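Local coordinates for DNA polymerase sliding clamp B (Sulfolobus tokodaii, PDB 3AIZ), which forms part of a ring-shaped processivity factor that encircles DNA and tethers DNA polymerase and other DNA-processing proteins to it, at the interface of chains A and B and the interface of chains A and C. Coordinates in Å, arbitrary orientation; residue numbers count along the deposited sequence, not the author numbering. Chains: chain A, DNA polymerase sliding clamp B; chain B/C, DNA polymerase sliding clamp C.

Contact 1: the interface of chains A and B. Residues chain A 108, 110; chain B 164, 176-177.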
ATOM      1  N   GLY A 108     -15.904 -22.144  -7.586  1.00 36.56           N
ATOM      2  CA  GLY A 108     -16.225 -22.552  -8.941  1.00 36.41           C
ATOM      3  C   GLY A 108     -15.111 -22.231  -9.919  1.00 32.59           C
ATOM      4  O   GLY A 108     -15.362 -21.777 -11.033  1.00 34.67           O
ATOM      5  N   ARG A 110     -10.899 -23.395 -11.405  1.00 30.49           N
ATOM      6  CA  ARG A 110      -9.892 -24.433 -11.560  1.00 30.42           C
ATOM      7  C   ARG A 110      -8.644 -23.828 -12.178  1.00 32.94           C
ATOM      8  O   ARG A 110      -8.671 -22.706 -12.681  1.00 37.14           O
ATOM      9  CB  ARG A 110     -10.399 -25.561 -12.459  1.00 33.42           C
ATOM     10  CG  ARG A 110     -11.672 -26.229 -11.983  1.00 36.61           C
ATOM     11  CD  ARG A 110     -11.877 -27.554 -12.686  1.00 32.52           C
ATOM     12  NE  ARG A 110     -11.955 -27.400 -14.133  1.00 36.66           N
ATOM     13  CZ  ARG A 110     -13.092 -27.360 -14.817  1.00 44.63           C
ATOM     14  NH1 ARG A 110     -14.253 -27.463 -14.182  1.00 43.39           N
ATOM     15  NH2 ARG A 110     -13.068 -27.219 -16.137  1.00 42.76           N
TER
ATOM     16  N   TYR B 164     -17.865 -22.516 -19.115  1.00 32.83           N
ATOM     17  CA  TYR B 164     -16.537 -22.531 -18.518  1.00 30.99           C
ATOM     18  C   TYR B 164     -15.560 -21.697 -19.337  1.00 31.26           C
ATOM     19  O   TYR B 164     -15.227 -22.051 -20.467  1.00 34.58           O
ATOM     20  CB  TYR B 164     -16.021 -23.965 -18.399  1.00 33.98           C
ATOM     21  CG  TYR B 164     -16.850 -24.846 -17.495  1.00 37.61           C
ATOM     22  CD1 TYR B 164     -17.803 -25.712 -18.017  1.00 37.71           C
ATOM     23  CD2 TYR B 164     -16.681 -24.815 -16.116  1.00 37.84           C
ATOM     24  CE1 TYR B 164     -18.562 -26.521 -17.193  1.00 36.65           C
ATOM     25  CE2 TYR B 164     -17.435 -25.620 -15.286  1.00 40.01           C
ATOM     26  CZ  TYR B 164     -18.374 -26.471 -15.828  1.00 40.39           C
ATOM     27  OH  TYR B 164     -19.126 -27.272 -15.004  1.00 45.66           O
ATOM     28  N   ILE B 176     -12.932 -20.386 -15.018  1.00 31.03           N
ATOM     29  CA  ILE B 176     -13.991 -19.849 -14.179  1.00 31.28           C
ATOM     30  C   ILE B 176     -15.336 -20.408 -14.627  1.00 32.42           C
ATOM     31  O   ILE B 176     -15.673 -20.364 -15.809  1.00 33.05           O
ATOM     32  CB  ILE B 176     -14.032 -18.311 -14.234  1.00 32.89           C
ATOM     33  CG1 ILE B 176     -12.653 -17.732 -13.903  1.00 37.07           C
ATOM     34  CG2 ILE B 176     -15.090 -17.772 -13.282  1.00 28.82           C
ATOM     35  CD1 ILE B 176     -12.611 -16.219 -13.864  1.00 41.96           C
ATOM     36  N   GLU B 177     -16.097 -20.940 -13.679  1.00 34.34           N
ATOM     37  CA  GLU B 177     -17.395 -21.530 -13.982  1.00 35.28           C
ATOM     38  C   GLU B 177     -18.522 -20.511 -13.866  1.00 38.51           C
ATOM     39  O   GLU B 177     -18.628 -19.799 -12.868  1.00 41.10           O
ATOM     40  CB  GLU B 177     -17.673 -22.712 -13.053  1.00 37.22           C
ATOM     41  CG  GLU B 177     -19.107 -23.215 -13.103  1.00 39.05           C
ATOM     42  CD  GLU B 177     -19.409 -24.226 -12.013  1.00 46.89           C
ATOM     43  OE1 GLU B 177     -18.460 -24.689 -11.345  1.00 45.65           O
ATOM     44  OE2 GLU B 177     -20.600 -24.555 -11.823  1.00 49.08           O
TER
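A:Gly108 and B:Glu177 meet through their backbones at a subunit junction of the PCNA ring. The carbonyl O of A:Gly108 accepts a hydrogen bond from the amide N of B:Glu177, 2.9 Å away. A:Gly108 lies in the loop just ahead of strand 109-116 of chain A. B:Glu177 lies near the end of strand 172-178 of chain B. The bond links the loop residue that leads into strand 109-116 to the end of strand 172-178, and it depends on no side-chain identity.

The same carbonyl lies beside the side chain of B:Glu177, whose CB is 3.2 Å from A:Gly108 O. In B:Glu177, CG is anti to the backbone N (chi1 168°), and the rest of the chain is extended. This brings the carboxylate oxygen OE1 beside A:Gly108 CA, at 3.9 Å.

A second touch is made by A:Arg110. Its guanidinium NH1 comes over the rim of the B:Tyr164 ring, 3.8 Å from CE2 and 4.1 Å from CD2. The guanidinium and ring planes are 42° apart, so the groups meet at a slant and do not lie flat on each other. The arginine chain bends at chi3 (-59°), which turns its end toward the tyrosine. NH1 also lies 5.8 Å from B:Glu177 OE1. The charged atoms are not in contact, but a weak long-range attraction is likely.

Behind this shell, B:Glu177 supports the tyrosine from within chain B. Its CG packs 3.7 Å from B:Tyr164 CE2, on the side of the ring away from A:Arg110. The CE2 rim thus sits between the aliphatic part of the glutamate and the arginine. B:Tyr164 belongs to strand 162-168 and B:Glu177 to strand 172-178. B:Ile176 brings no side-chain surface to the interface, but its carbonyl group shares the peptide bond with the B:Glu177 amide N and so helps to fix the direction of that N-H.

Contact 2: the interface of chains A and C. Residues chain A 145-146, 148-149, 177; chain C 105, 107, 109.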
ATOM      1  N   ASP A 145      10.464 -23.105  17.883  1.00 31.48           N
ATOM      2  CA  ASP A 145      10.980 -22.284  18.974  1.00 33.59           C
ATOM      3  C   ASP A 145      12.356 -22.770  19.416  1.00 34.62           C
ATOM      4  O   ASP A 145      13.266 -21.971  19.637  1.00 36.12           O
ATOM      5  CB  ASP A 145      10.012 -22.286  20.160  1.00 33.30           C
ATOM      6  CG  ASP A 145       8.746 -21.496  19.882  1.00 39.00           C
ATOM      7  OD1 ASP A 145       8.776 -20.616  18.995  1.00 40.68           O
ATOM      8  OD2 ASP A 145       7.723 -21.750  20.554  1.00 38.67           O
ATOM      9  N   ILE A 146      12.503 -24.085  19.543  1.00 32.83           N
ATOM     10  CA  ILE A 146      13.781 -24.685  19.912  1.00 31.47           C
ATOM     11  C   ILE A 146      14.841 -24.415  18.848  1.00 33.36           C
ATOM     12  O   ILE A 146      16.019 -24.242  19.161  1.00 32.77           O
ATOM     13  CB  ILE A 146      13.646 -26.203  20.132  1.00 32.02           C
ATOM     14  CG1 ILE A 146      12.748 -26.486  21.337  1.00 32.12           C
ATOM     15  CG2 ILE A 146      15.012 -26.839  20.327  1.00 29.72           C
ATOM     16  CD1 ILE A 146      12.585 -27.955  21.644  1.00 30.17           C
ATOM     17  N   ARG A 148      14.981 -21.724  17.005  1.00 34.69           N
ATOM     18  CA  ARG A 148      15.373 -20.341  17.248  1.00 35.94           C
ATOM     19  C   ARG A 148      16.377 -20.263  18.395  1.00 37.61           C
ATOM     20  O   ARG A 148      17.372 -19.543  18.316  1.00 37.12           O
ATOM     21  CB  ARG A 148      14.146 -19.490  17.567  1.00 35.56           C
ATOM     22  CG  ARG A 148      14.468 -18.157  18.217  1.00 40.06           C
ATOM     23  CD  ARG A 148      13.328 -17.717  19.113  1.00 39.81           C
ATOM     24  NE  ARG A 148      13.011 -18.736  20.109  1.00 36.32           N
ATOM     25  CZ  ARG A 148      11.897 -18.754  20.832  1.00 41.71           C
ATOM     26  NH1 ARG A 148      10.983 -17.806  20.670  1.00 43.35           N
ATOM     27  NH2 ARG A 148      11.692 -19.724  21.713  1.00 41.38           N
ATOM     28  N   ASP A 149      16.106 -21.006  19.463  1.00 35.15           N
ATOM     29  CA  ASP A 149      17.015 -21.067  20.599  1.00 33.97           C
ATOM     30  C   ASP A 149      18.389 -21.546  20.154  1.00 36.15           C
ATOM     31  O   ASP A 149      19.403 -20.917  20.448  1.00 37.96           O
ATOM     32  CB  ASP A 149      16.466 -22.001  21.677  1.00 33.01           C
ATOM     33  CG  ASP A 149      15.171 -21.502  22.279  1.00 34.94           C
ATOM     34  OD1 ASP A 149      14.795 -20.341  22.011  1.00 38.83           O
ATOM     35  OD2 ASP A 149      14.529 -22.270  23.026  1.00 32.31           O
ATOM     36  N   TYR A 177      23.128 -23.626  26.415  1.00 33.08           N
ATOM     37  CA  TYR A 177      21.688 -23.774  26.242  1.00 31.01           C
ATOM     38  C   TYR A 177      21.245 -25.178  26.629  1.00 31.70           C
ATOM     39  O   TYR A 177      21.918 -26.158  26.313  1.00 30.94           O
ATOM     40  CB  TYR A 177      21.280 -23.479  24.799  1.00 32.70           C
ATOM     41  CG  TYR A 177      19.838 -23.823  24.493  1.00 32.65           C
ATOM     42  CD1 TYR A 177      18.807 -22.967  24.857  1.00 33.15           C
ATOM     43  CD2 TYR A 177      19.507 -25.002  23.840  1.00 32.81           C
ATOM     44  CE1 TYR A 177      17.490 -23.276  24.579  1.00 31.69           C
ATOM     45  CE2 TYR A 177      18.193 -25.318  23.558  1.00 33.44           C
ATOM     46  CZ  TYR A 177      17.189 -24.451  23.928  1.00 34.07           C
ATOM     47  OH  TYR A 177      15.877 -24.763  23.649  1.00 35.37           O
TER
ATOM     48  N   TYR C 105       7.517 -24.772  27.201  1.00 39.72           N
ATOM     49  CA  TYR C 105       8.585 -25.693  27.566  1.00 38.50           C
ATOM     50  C   TYR C 105       9.626 -24.944  28.384  1.00 38.80           C
ATOM     51  O   TYR C 105       9.712 -23.720  28.313  1.00 41.38           O
ATOM     52  CB  TYR C 105       9.222 -26.305  26.318  1.00 35.95           C
ATOM     53  CG  TYR C 105       9.950 -25.309  25.446  1.00 36.12           C
ATOM     54  CD1 TYR C 105       9.254 -24.365  24.705  1.00 36.90           C
ATOM     55  CD2 TYR C 105      11.335 -25.319  25.356  1.00 34.04           C
ATOM     56  CE1 TYR C 105       9.915 -23.456  23.906  1.00 34.33           C
ATOM     57  CE2 TYR C 105      12.005 -24.414  24.557  1.00 32.90           C
ATOM     58  CZ  TYR C 105      11.290 -23.485  23.834  1.00 33.26           C
ATOM     59  OH  TYR C 105      11.950 -22.580  23.037  1.00 33.80           O
ATOM     60  N   ARG C 107      13.475 -23.907  29.419  1.00 38.62           N
ATOM     61  CA  ARG C 107      14.753 -23.729  28.740  1.00 38.00           C
ATOM     62  C   ARG C 107      15.671 -22.813  29.543  1.00 35.43           C
ATOM     63  O   ARG C 107      15.221 -21.831  30.130  1.00 34.46           O
ATOM     64  CB  ARG C 107      14.525 -23.156  27.340  1.00 35.85           C
ATOM     65  CG  ARG C 107      13.651 -21.910  27.324  1.00 37.02           C
ATOM     66  CD  ARG C 107      13.174 -21.579  25.921  1.00 38.72           C
ATOM     67  NE  ARG C 107      12.312 -20.401  25.892  1.00 39.37           N
ATOM     68  CZ  ARG C 107      11.049 -20.388  26.310  1.00 37.13           C
ATOM     69  NH1 ARG C 107      10.337 -19.273  26.243  1.00 38.04           N
ATOM     70  NH2 ARG C 107      10.501 -21.488  26.803  1.00 38.58           N
ATOM     71  N   PHE C 109      19.328 -20.639  29.372  1.00 34.37           N
ATOM     72  CA  PHE C 109      20.512 -20.091  28.725  1.00 31.93           C
ATOM     73  C   PHE C 109      21.527 -19.668  29.782  1.00 34.35           C
ATOM     74  O   PHE C 109      21.158 -19.262  30.884  1.00 36.48           O
ATOM     75  CB  PHE C 109      20.144 -18.886  27.858  1.00 31.86           C
ATOM     76  CG  PHE C 109      19.265 -19.218  26.689  1.00 29.06           C
ATOM     77  CD1 PHE C 109      17.894 -19.327  26.844  1.00 28.56           C
ATOM     78  CD2 PHE C 109      19.806 -19.401  25.428  1.00 28.97           C
ATOM     79  CE1 PHE C 109      17.083 -19.626  25.769  1.00 28.93           C
ATOM     80  CE2 PHE C 109      18.999 -19.697  24.349  1.00 28.75           C
ATOM     81  CZ  PHE C 109      17.636 -19.811  24.519  1.00 28.99           C
TER
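This is a head-to-tail PCNA junction, in which edge strands of two subunits pair and carry the sheet across the boundary. It joins chain A to chain C in the PCNA2-PCNA3 assembly. A:Tyr177 and C:Phe109 form an antiparallel bridge, and their side chains lie side by side, pointing the same way. The rings meet at a slant, with an edge of A:Tyr177 over the rim of one face of C:Phe109. A:Tyr177 CD1 makes this approach, 3.3 Å from C:Phe109 CE2. CG of A:Tyr177 is anti to its own amide nitrogen (chi1 171°), which swings the ring to its neighbour.

The polar part centres on C:Tyr105. Its phenol OH donates a 2.6 Å hydrogen bond to the carboxylate oxygen OD2 of A:Asp149. The hydroxyl approaches on the syn side but 33° out of the carboxylate plane. A:Arg148 NH2 adds a weak hydrogen bond to the same OH, which lies at the edge of its guanidinium.

A:Arg148 also holds the aspartate in place. Its NE makes a salt bridge of 3.1 Å to A:Asp149 OD1, so the two carboxylate oxygens have different partners. The arginine probably helps to keep this carboxylate charged. A:Ile146 CG1 packs 3.9 Å from C:Tyr105 CE2. On the other flank, C:Arg107 NH2 lies 3.5 Å above the plane of its own chain's C:Tyr105 ring, near the rim. C:Phe109 CZ touches A:Asp149 CG at 3.7 Å.

Chain A supplies one turn and more of helix 140-150 together with strand 175-183, both in its C-terminal domain. Chain C supplies strand 106-111 and the residue just before it, from its N-terminal domain.

Contact 1 and contact 2 lie about 48 Å apart between the centres of their C-alpha atoms. They share no residue of chain A. Contact 1 uses strand 109-116 and the loop residue before it, in the N-terminal domain, and contact 2 uses helix 140-150 and strand 175-183 of the C-terminal domain. The partners take the complementary roles: chain B offers its C-terminal domain and chain C its N-terminal domain. Chain A thus has a PCNA3 subunit at each end. This polarity suits the assembly of two PCNA2 and two PCNA3 subunits, in which the two kinds can alternate around a ring.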